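PDB 6VJR: vinylacetyl-CoA Delta-isomerase from Nitrosopumilus maritimus SCM1, which probably dehydrates 4-hydroxybutyryl-CoA and isomerises vinylacetyl-CoA, using a bound FAD and an iron-sulfur cluster. Local coordinates for residues A[20-25]-A[32-37]; A[50-55]-A[87-92]; A[301-306]-A[374-379]. All coordinates share one frame; numbering follows the deposited sequence.

Contact 1. Residues A[20-25]-A[32-37]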
loop_
_atom_site.group_PDB
_atom_site.type_symbol
_atom_site.label_atom_id
_atom_site.label_comp_id
_atom_site.label_asym_id
_atom_site.label_seq_id
_atom_site.Cartn_x
_atom_site.Cartn_y
_atom_site.Cartn_z
ATOM N N TYR A 20 -34.973 -22.025 -9.400
ATOM C CA TYR A 20 -35.663 -20.742 -9.442
ATOM C C TYR A 20 -34.693 -19.640 -9.854
ATOM O O TYR A 20 -33.637 -19.516 -9.247
ATOM C CB TYR A 20 -36.277 -20.403 -8.087
ATOM C CG TYR A 20 -37.479 -21.275 -7.785
ATOM C CD1 TYR A 20 -38.670 -21.124 -8.478
ATOM C CD2 TYR A 20 -37.409 -22.262 -6.833
ATOM C CE1 TYR A 20 -39.762 -21.934 -8.234
ATOM C CE2 TYR A 20 -38.508 -23.043 -6.555
ATOM C CZ TYR A 20 -39.691 -22.893 -7.259
ATOM O OH TYR A 20 -40.781 -23.714 -7.072
ATOM N N LEU A 21 -35.084 -18.857 -10.881
ATOM C CA LEU A 21 -34.339 -17.674 -11.302
ATOM C C LEU A 21 -35.340 -16.606 -11.701
ATOM O O LEU A 21 -36.158 -16.827 -12.588
ATOM C CB LEU A 21 -33.412 -18.056 -12.460
ATOM C CG LEU A 21 -32.679 -16.909 -13.164
ATOM C CD1 LEU A 21 -31.919 -16.013 -12.214
ATOM C CD2 LEU A 21 -31.742 -17.524 -14.164
ATOM N N PHE A 22 -35.285 -15.445 -11.021
ATOM C CA PHE A 22 -36.192 -14.348 -11.284
ATOM C C PHE A 22 -37.649 -14.774 -11.141
ATOM O O PHE A 22 -38.533 -14.279 -11.874
ATOM C CB PHE A 22 -35.959 -13.749 -12.674
ATOM C CG PHE A 22 -34.588 -13.146 -12.875
ATOM C CD1 PHE A 22 -34.039 -12.267 -11.943
ATOM C CD2 PHE A 22 -33.875 -13.417 -14.038
ATOM C CE1 PHE A 22 -32.791 -11.704 -12.166
ATOM C CE2 PHE A 22 -32.601 -12.889 -14.238
ATOM C CZ PHE A 22 -32.059 -12.050 -13.273
ATOM N N GLY A 23 -37.901 -15.616 -10.130
ATOM C CA GLY A 23 -39.251 -16.004 -9.766
ATOM C C GLY A 23 -39.901 -16.990 -10.737
ATOM O O GLY A 23 -41.124 -17.120 -10.721
ATOM N N GLU A 24 -39.097 -17.657 -11.574
ATOM C CA GLU A 24 -39.617 -18.623 -12.515
ATOM C C GLU A 24 -38.790 -19.898 -12.396
ATOM O O GLU A 24 -37.605 -19.825 -12.096
ATOM C CB GLU A 24 -39.504 -18.084 -13.933
ATOM C CG GLU A 24 -40.286 -16.806 -14.168
ATOM C CD GLU A 24 -41.784 -16.956 -14.323
ATOM O OE1 GLU A 24 -42.421 -15.887 -14.372
ATOM O OE2 GLU A 24 -42.312 -18.103 -14.359
ATOM N N LEU A 25 -39.451 -21.040 -12.616
ATOM C CA LEU A 25 -38.737 -22.286 -12.780
ATOM C C LEU A 25 -38.016 -22.313 -14.126
ATOM O O LEU A 25 -38.583 -21.997 -15.164
ATOM C CB LEU A 25 -39.739 -23.413 -12.742
ATOM C CG LEU A 25 -40.267 -23.824 -11.369
ATOM C CD1 LEU A 25 -41.478 -24.750 -11.526
ATOM C CD2 LEU A 25 -39.229 -24.480 -10.513
ATOM N N HIS A 32 -30.852 -21.525 -21.243
ATOM C CA HIS A 32 -31.132 -20.222 -20.658
ATOM C C HIS A 32 -29.916 -19.337 -20.893
ATOM O O HIS A 32 -28.814 -19.668 -20.455
ATOM C CB HIS A 32 -31.436 -20.328 -19.171
ATOM C CG HIS A 32 -31.980 -19.081 -18.567
ATOM N ND1 HIS A 32 -31.321 -17.882 -18.543
ATOM C CD2 HIS A 32 -33.185 -18.886 -18.002
ATOM C CE1 HIS A 32 -32.106 -16.995 -17.933
ATOM N NE2 HIS A 32 -33.249 -17.597 -17.591
ATOM N N PRO A 33 -30.053 -18.172 -21.563
ATOM C CA PRO A 33 -28.884 -17.356 -21.886
ATOM C C PRO A 33 -28.084 -16.821 -20.699
ATOM O O PRO A 33 -26.917 -16.482 -20.843
ATOM C CB PRO A 33 -29.438 -16.170 -22.661
ATOM C CG PRO A 33 -30.917 -16.332 -22.715
ATOM C CD PRO A 33 -31.316 -17.619 -22.070
ATOM N N MET A 34 -28.681 -16.763 -19.511
ATOM C CA MET A 34 -27.927 -16.309 -18.356
ATOM C C MET A 34 -27.044 -17.412 -17.793
ATOM O O MET A 34 -26.018 -17.122 -17.161
ATOM C CB MET A 34 -28.858 -15.780 -17.263
ATOM C CG MET A 34 -28.142 -15.144 -16.106
ATOM S SD MET A 34 -29.247 -14.249 -15.012
ATOM C CE MET A 34 -28.505 -14.566 -13.392
ATOM N N ILE A 35 -27.422 -18.658 -18.055
ATOM C CA ILE A 35 -26.776 -19.826 -17.475
ATOM C C ILE A 35 -25.790 -20.448 -18.464
ATOM O O ILE A 35 -24.750 -20.988 -18.067
ATOM C CB ILE A 35 -27.834 -20.827 -17.001
ATOM C CG1 ILE A 35 -28.836 -20.173 -16.029
ATOM C CG2 ILE A 35 -27.187 -22.087 -16.409
ATOM C CD1 ILE A 35 -29.927 -21.118 -15.545
ATOM N N ARG A 36 -26.085 -20.363 -19.761
ATOM C CA ARG A 36 -25.287 -21.066 -20.741
ATOM C C ARG A 36 -23.809 -20.659 -20.665
ATOM O O ARG A 36 -22.935 -21.498 -20.814
ATOM C CB ARG A 36 -25.834 -20.931 -22.161
ATOM C CG ARG A 36 -24.992 -21.615 -23.234
ATOM C CD ARG A 36 -24.779 -23.072 -22.924
ATOM N NE ARG A 36 -24.199 -23.730 -24.096
ATOM C CZ ARG A 36 -24.871 -24.309 -25.075
ATOM N NH1 ARG A 36 -26.183 -24.349 -25.042
ATOM N NH2 ARG A 36 -24.231 -24.792 -26.114
ATOM N N PRO A 37 -23.415 -19.393 -20.435
ATOM C CA PRO A 37 -21.977 -19.079 -20.396
ATOM C C PRO A 37 -21.225 -19.880 -19.333
ATOM O O PRO A 37 -20.079 -20.255 -19.530
ATOM C CB PRO A 37 -21.955 -17.564 -20.113
ATOM C CG PRO A 37 -23.274 -17.102 -20.729
ATOM C CD PRO A 37 -24.253 -18.184 -20.350
HETATM O O HOH W 1 -35.780 -17.194 -15.436
#
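L21 and F22 meet H32, M34 and I35 where a type I' beta turn packs on the loop leading into helix 36-51. The turn runs from L21 to E24 and joins strands 19-21 and 24-25 as a two-residue beta hairpin. L21 N to E24 O is 3.0 Å, and E24 N returns a bond to L21 O. L21 carries much of the contact, and its two methyls go to different partners. CG lies anti to the backbone N, which sends the isobutyl group across to the loop. CD2 sits over one face of the H32 imidazole, 4.0 Å from the ring centroid and 27° off the normal. This is a CH-pi contact. The same methyl faces I35 CD1 more loosely. CD1 goes to M34 CE at 3.9 Å and also rests over the rim of one face of the F22 ring. F22 and M34 approach from opposite directions. M34 SD lies 3.7 Å from F22 CE2, a Met-aromatic contact. The sulfur stands obliquely to the ring, 64° off its normal. M34 bends at its last torsion, and CE turns to L21 while SD stays by the ring. Y228 of strand 224-228, in the same sheet as 19-21, also touches L21, M34 and I35. The turn also reaches the second subunit, where D396 of that chain accepts bonds from the backbone N atoms of F22 and G23. A water donates to L21 O and is weakly hydrogen-bonded to H32 NE2. The other ring nitrogen of H32 is bonded too, which helps fix the turn of the ring: M34 N donates to H32 ND1 at 3.0 Å, 2° out of the imidazole plane.

Contact 2. Residues A[50-55]-A[87-92]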
loop_
_atom_site.group_PDB
_atom_site.type_symbol
_atom_site.label_atom_id
_atom_site.label_comp_id
_atom_site.label_asym_id
_atom_site.label_seq_id
_atom_site.Cartn_x
_atom_site.Cartn_y
_atom_site.Cartn_z
ATOM N N LEU A 50 -8.849 -32.857 -24.085
ATOM C CA LEU A 50 -8.673 -33.441 -25.411
ATOM C C LEU A 50 -7.528 -32.775 -26.161
ATOM O O LEU A 50 -6.796 -33.441 -26.876
ATOM C CB LEU A 50 -9.983 -33.309 -26.189
ATOM C CG LEU A 50 -11.114 -34.234 -25.721
ATOM C CD1 LEU A 50 -12.341 -33.930 -26.537
ATOM C CD2 LEU A 50 -10.736 -35.708 -25.838
ATOM N N ARG A 51 -7.421 -31.446 -26.067
ATOM C CA ARG A 51 -6.398 -30.715 -26.804
ATOM C C ARG A 51 -5.009 -30.846 -26.189
ATOM O O ARG A 51 -4.029 -30.813 -26.914
ATOM C CB ARG A 51 -6.761 -29.237 -26.844
ATOM C CG ARG A 51 -7.965 -29.033 -27.740
ATOM C CD ARG A 51 -8.087 -27.578 -28.169
ATOM N NE ARG A 51 -7.920 -26.625 -27.078
ATOM C CZ ARG A 51 -8.837 -26.232 -26.193
ATOM N NH1 ARG A 51 -8.414 -25.524 -25.165
ATOM N NH2 ARG A 51 -10.144 -26.474 -26.322
ATOM N N GLU A 52 -4.933 -30.872 -24.851
ATOM C CA GLU A 52 -3.681 -30.793 -24.110
ATOM C C GLU A 52 -3.714 -31.884 -23.049
ATOM O O GLU A 52 -3.813 -31.582 -21.869
ATOM C CB GLU A 52 -3.529 -29.376 -23.532
ATOM C CG GLU A 52 -3.569 -28.306 -24.613
ATOM C CD GLU A 52 -3.095 -26.899 -24.236
ATOM O OE1 GLU A 52 -2.230 -26.788 -23.320
ATOM O OE2 GLU A 52 -3.577 -25.894 -24.827
ATOM N N GLU A 53 -3.602 -33.151 -23.495
ATOM C CA GLU A 53 -3.791 -34.302 -22.616
ATOM C C GLU A 53 -2.831 -34.310 -21.431
ATOM O O GLU A 53 -3.236 -34.656 -20.322
ATOM C CB GLU A 53 -3.560 -35.653 -23.290
ATOM C CG GLU A 53 -4.636 -36.037 -24.288
ATOM C CD GLU A 53 -4.329 -37.391 -24.899
ATOM O OE1 GLU A 53 -3.416 -38.110 -24.413
ATOM O OE2 GLU A 53 -5.010 -37.702 -25.900
ATOM N N ALA A 54 -1.547 -33.979 -21.649
ATOM C CA ALA A 54 -0.612 -34.061 -20.534
ATOM C C ALA A 54 -0.926 -33.001 -19.470
ATOM O O ALA A 54 -0.752 -33.249 -18.280
ATOM C CB ALA A 54 0.806 -33.972 -21.010
ATOM N N LEU A 55 -1.427 -31.835 -19.875
ATOM C CA LEU A 55 -1.745 -30.811 -18.898
ATOM C C LEU A 55 -3.011 -31.132 -18.094
ATOM O O LEU A 55 -3.052 -30.879 -16.882
ATOM C CB LEU A 55 -1.908 -29.499 -19.649
ATOM C CG LEU A 55 -2.242 -28.268 -18.805
ATOM C CD1 LEU A 55 -1.147 -28.020 -17.805
ATOM C CD2 LEU A 55 -2.452 -27.077 -19.737
ATOM N N GLN A 87 -5.092 -24.813 -14.014
ATOM C CA GLN A 87 -5.903 -23.692 -13.533
ATOM C C GLN A 87 -5.568 -22.376 -14.248
ATOM O O GLN A 87 -6.474 -21.645 -14.679
ATOM C CB GLN A 87 -5.778 -23.581 -12.032
ATOM C CG GLN A 87 -6.514 -24.679 -11.278
ATOM C CD GLN A 87 -6.033 -24.876 -9.859
ATOM O OE1 GLN A 87 -4.944 -24.426 -9.482
ATOM N NE2 GLN A 87 -6.856 -25.543 -9.051
ATOM N N ARG A 88 -4.277 -22.048 -14.340
ATOM C CA ARG A 88 -3.889 -20.785 -14.970
ATOM C C ARG A 88 -4.256 -20.829 -16.462
ATOM O O ARG A 88 -4.758 -19.874 -17.053
ATOM C CB ARG A 88 -2.413 -20.447 -14.756
ATOM C CG ARG A 88 -2.061 -19.076 -15.317
ATOM C CD ARG A 88 -0.667 -18.693 -14.986
ATOM N NE ARG A 88 -0.408 -17.315 -15.435
ATOM C CZ ARG A 88 0.618 -16.607 -15.043
ATOM N NH1 ARG A 88 1.542 -17.128 -14.250
ATOM N NH2 ARG A 88 0.727 -15.362 -15.394
ATOM N N LYS A 89 -4.017 -21.981 -17.098
ATOM C CA LYS A 89 -4.381 -22.114 -18.501
ATOM C C LYS A 89 -5.886 -21.919 -18.732
ATOM O O LYS A 89 -6.288 -21.246 -19.675
ATOM C CB LYS A 89 -3.913 -23.478 -19.030
ATOM C CG LYS A 89 -4.270 -23.794 -20.438
ATOM C CD LYS A 89 -3.732 -22.794 -21.402
ATOM C CE LYS A 89 -2.313 -22.818 -21.541
ATOM N NZ LYS A 89 -2.068 -22.540 -22.971
ATOM N N LEU A 90 -6.740 -22.544 -17.922
ATOM C CA LEU A 90 -8.196 -22.410 -18.071
ATOM C C LEU A 90 -8.628 -20.971 -17.789
ATOM O O LEU A 90 -9.516 -20.450 -18.466
ATOM C CB LEU A 90 -8.896 -23.440 -17.185
ATOM C CG LEU A 90 -8.800 -24.896 -17.630
ATOM C CD1 LEU A 90 -9.208 -25.810 -16.487
ATOM C CD2 LEU A 90 -9.688 -25.024 -18.835
ATOM N N GLY A 91 -7.991 -20.327 -16.809
ATOM C CA GLY A 91 -8.252 -18.914 -16.581
ATOM C C GLY A 91 -7.967 -18.052 -17.830
ATOM O O GLY A 91 -8.730 -17.141 -18.192
ATOM N N GLN A 92 -6.832 -18.297 -18.470
ATOM C CA GLN A 92 -6.492 -17.631 -19.721
ATOM C C GLN A 92 -7.541 -17.882 -20.809
ATOM O O GLN A 92 -7.829 -16.998 -21.595
ATOM C CB GLN A 92 -5.135 -18.077 -20.230
ATOM C CG GLN A 92 -3.957 -17.621 -19.393
ATOM C CD GLN A 92 -2.628 -17.977 -20.013
ATOM O OE1 GLN A 92 -2.539 -18.700 -21.016
ATOM N NE2 GLN A 92 -1.598 -17.388 -19.454
HETATM O O HOH W 2 -0.295 -25.199 -22.759
#
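K89 on helix 77-94 lies against L55 and E52, at the short break between helix 36-51 and helix 53-56. Helix 77-94 packs here on the short helix 53-56, with its N-cap residue E52 at the side. The apolar part is one methyl: L55 CD2 sits 3.8 Å from K89 CG, with K89 CB almost as near. The two side chains cross at about a right angle, and the leucine meets the root of the lysine. Beyond CG the lysine bends at each of its remaining torsions. This folding brings its ammonium round to the glutamate. E52 comes in extended beyond CG, also roughly at right angles to K89. Its OE2 stays 4.1 Å from K89 NZ, too far for a salt bridge, although the opposite charges probably still attract.

E52 is also the first residue to leave the helical conformation after helix 36-51. Its place at the break puts its side chain beside the lysine. L55 N makes a weak bond to E52 O. Further out, L48 of helix 36-51 touches K89. F495 of the third subunit makes a cation-pi contact with K89, and Y466 of that chain packs on it. The two charges are also joined through a water, which donates to E52 OE1 at 2.6 Å and weakly accepts from K89 NZ at 3.2 Å.

Contact 3. Residues A[301-306]-A[374-379]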
loop_
_atom_site.group_PDB
_atom_site.type_symbol
_atom_site.label_atom_id
_atom_site.label_comp_id
_atom_site.label_asym_id
_atom_site.label_seq_id
_atom_site.Cartn_x
_atom_site.Cartn_y
_atom_site.Cartn_z
ATOM N N ASP A 301 -3.962 -12.373 -16.481
ATOM C CA ASP A 301 -3.314 -12.316 -17.788
ATOM C C ASP A 301 -4.255 -11.709 -18.836
ATOM O O ASP A 301 -3.867 -10.868 -19.648
ATOM C CB ASP A 301 -2.922 -13.725 -18.224
ATOM C CG ASP A 301 -1.802 -14.364 -17.407
ATOM O OD1 ASP A 301 -0.964 -13.615 -16.865
ATOM O OD2 ASP A 301 -1.769 -15.650 -17.322
ATOM N N VAL A 302 -5.520 -12.109 -18.811
ATOM C CA VAL A 302 -6.543 -11.564 -19.710
ATOM C C VAL A 302 -6.724 -10.059 -19.470
ATOM O O VAL A 302 -6.754 -9.294 -20.423
ATOM C CB VAL A 302 -7.871 -12.334 -19.561
ATOM C CG1 VAL A 302 -8.992 -11.658 -20.334
ATOM C CG2 VAL A 302 -7.741 -13.791 -19.958
ATOM N N LEU A 303 -6.876 -9.638 -18.213
ATOM C CA LEU A 303 -7.107 -8.238 -17.880
ATOM C C LEU A 303 -5.925 -7.365 -18.297
ATOM O O LEU A 303 -6.071 -6.266 -18.794
ATOM C CB LEU A 303 -7.504 -8.154 -16.419
ATOM C CG LEU A 303 -7.978 -6.767 -15.985
ATOM C CD1 LEU A 303 -9.031 -6.199 -16.853
ATOM C CD2 LEU A 303 -8.479 -6.878 -14.534
ATOM N N ILE A 304 -4.712 -7.877 -18.082
ATOM C CA ILE A 304 -3.501 -7.179 -18.489
ATOM C C ILE A 304 -3.510 -7.007 -20.013
ATOM O O ILE A 304 -3.267 -5.938 -20.571
ATOM C CB ILE A 304 -2.263 -7.933 -18.005
ATOM C CG1 ILE A 304 -2.129 -7.878 -16.500
ATOM C CG2 ILE A 304 -1.024 -7.436 -18.740
ATOM C CD1 ILE A 304 -1.145 -8.882 -15.942
ATOM N N GLY A 305 -3.839 -8.091 -20.714
ATOM C CA GLY A 305 -3.962 -8.047 -22.148
ATOM C C GLY A 305 -5.019 -7.033 -22.614
ATOM O O GLY A 305 -4.817 -6.351 -23.622
ATOM N N ALA A 306 -6.155 -6.957 -21.913
ATOM C CA ALA A 306 -7.183 -6.001 -22.265
ATOM C C ALA A 306 -6.691 -4.573 -22.063
ATOM O O ALA A 306 -6.935 -3.722 -22.925
ATOM C CB ALA A 306 -8.414 -6.270 -21.491
ATOM N N TYR A 374 -7.968 -6.456 -6.823
ATOM C CA TYR A 374 -8.567 -5.137 -6.688
ATOM C C TYR A 374 -7.667 -4.054 -7.264
ATOM O O TYR A 374 -8.149 -3.106 -7.875
ATOM C CB TYR A 374 -8.968 -4.904 -5.251
ATOM C CG TYR A 374 -10.172 -5.711 -4.775
ATOM C CD1 TYR A 374 -10.017 -7.000 -4.279
ATOM C CD2 TYR A 374 -11.458 -5.211 -4.834
ATOM C CE1 TYR A 374 -11.096 -7.743 -3.835
ATOM C CE2 TYR A 374 -12.549 -5.920 -4.382
ATOM C CZ TYR A 374 -12.372 -7.229 -3.938
ATOM O OH TYR A 374 -13.392 -7.966 -3.427
ATOM N N GLU A 375 -6.362 -4.198 -7.087
ATOM C CA GLU A 375 -5.422 -3.226 -7.618
ATOM C C GLU A 375 -5.239 -3.383 -9.130
ATOM O O GLU A 375 -5.114 -2.416 -9.913
ATOM C CB GLU A 375 -4.112 -3.349 -6.874
ATOM C CG GLU A 375 -3.073 -2.297 -7.316
ATOM C CD GLU A 375 -3.383 -0.811 -7.175
ATOM O OE1 GLU A 375 -4.443 -0.490 -6.627
ATOM O OE2 GLU A 375 -2.595 0.040 -7.675
ATOM N N ILE A 376 -5.167 -4.645 -9.602
ATOM C CA ILE A 376 -5.047 -4.878 -11.031
ATOM C C ILE A 376 -6.253 -4.269 -11.746
ATOM O O ILE A 376 -6.132 -3.638 -12.823
ATOM C CB ILE A 376 -4.859 -6.394 -11.263
ATOM C CG1 ILE A 376 -3.528 -6.923 -10.663
ATOM C CG2 ILE A 376 -4.920 -6.724 -12.742
ATOM C CD1 ILE A 376 -3.404 -8.427 -10.622
ATOM N N SER A 377 -7.436 -4.426 -11.157
ATOM C CA SER A 377 -8.640 -3.862 -11.733
ATOM C C SER A 377 -8.600 -2.338 -11.756
ATOM O O SER A 377 -8.998 -1.725 -12.749
ATOM C CB SER A 377 -9.838 -4.347 -10.971
ATOM O OG SER A 377 -9.994 -5.735 -11.172
ATOM N N ARG A 378 -8.144 -1.731 -10.667
ATOM C CA ARG A 378 -8.035 -0.272 -10.599
ATOM C C ARG A 378 -7.137 0.244 -11.717
ATOM O O ARG A 378 -7.473 1.180 -12.436
ATOM C CB ARG A 378 -7.520 0.166 -9.235
ATOM C CG ARG A 378 -7.595 1.662 -8.999
ATOM C CD ARG A 378 -7.099 2.016 -7.612
ATOM N NE ARG A 378 -5.655 1.970 -7.475
ATOM C CZ ARG A 378 -4.820 2.915 -7.864
ATOM N NH1 ARG A 378 -5.258 4.135 -8.196
ATOM N NH2 ARG A 378 -3.535 2.666 -7.796
ATOM N N LEU A 379 -5.979 -0.395 -11.896
ATOM C CA LEU A 379 -5.020 0.027 -12.903
ATOM C C LEU A 379 -5.582 -0.143 -14.313
ATOM O O LEU A 379 -5.322 0.677 -15.191
ATOM C CB LEU A 379 -3.683 -0.678 -12.735
ATOM C CG LEU A 379 -2.949 -0.375 -11.433
ATOM C CD1 LEU A 379 -1.718 -1.218 -11.310
ATOM C CD2 LEU A 379 -2.606 1.116 -11.302
#
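L303 meets I376 and S377 where helix 295-314 packs on helix 372-384. Both helices belong to the mainly helical C-terminal part of the chain, whose family is related to the acyl-CoA dehydrogenases. The nearest CA atoms are those of L303 and S377, 7.7 Å apart. The L303 side chain starts toward the other helix at CB. Its chi1 of -171° puts CG anti to the backbone N and carries the branch across the interface. CG then divides into CD1 and CD2. CD2 does the touching: it lies 4.0 Å from I376 CG2 and 3.9 Å from S377 OG. One methyl thus meets a beta-branch methyl and a hydroxyl oxygen on adjacent residues.

I376 points toward L303, and the two side chains cross at a slant. S377 differs. Its CB starts away from 301-306, yet its OG still comes beside the leucine methyl. S377 is deposited in two conformers; in this one the hydroxyl is hydrogen-bonded to P373 O, one turn back in its own helix, while it packs on carbon.

Helix 320-345 flanks the pair, with M329 touching both I304 and I376. Y440 of helix 437-446 packs on I376 and S377. R378 reaches the second subunit, where NH1 donates to T370 O of that chain. Its other two nitrogens grip E375 side-on, one turn earlier in the same helix. R378 NH2 meets the syn lone pair of E375 OE2 at 2.8 Å. R378 NE donates to E375 OE1 at 2.9 Å, 2° from the guanidinium plane, on the syn side but 23° out of the carboxylate plane.

Contacts 1 and 2 share helix 36-51: contact 1 lies at its N-terminal end and contact 2 at its C-terminal end, with centres 28 Å apart. Contacts 2 and 3 touch directly. D301 of 301-306 takes R88 NH2 of 87-92 on OD1 and Q92 NE2 on OD2, each at 2.8 Å, and V302 packs on the backbone of G91 and Q92. This joins helix 77-94 to helix 295-314, which also carries the cluster ligand C295. The K89 side chain of contact 2 is about 11 Å from the cluster, and I376 of contact 3 about 14 Å. The L303 side chain lies about 14 Å from an FAD. Contacts 2 and 3 both border the third subunit; contacts 1 and 3 border the second.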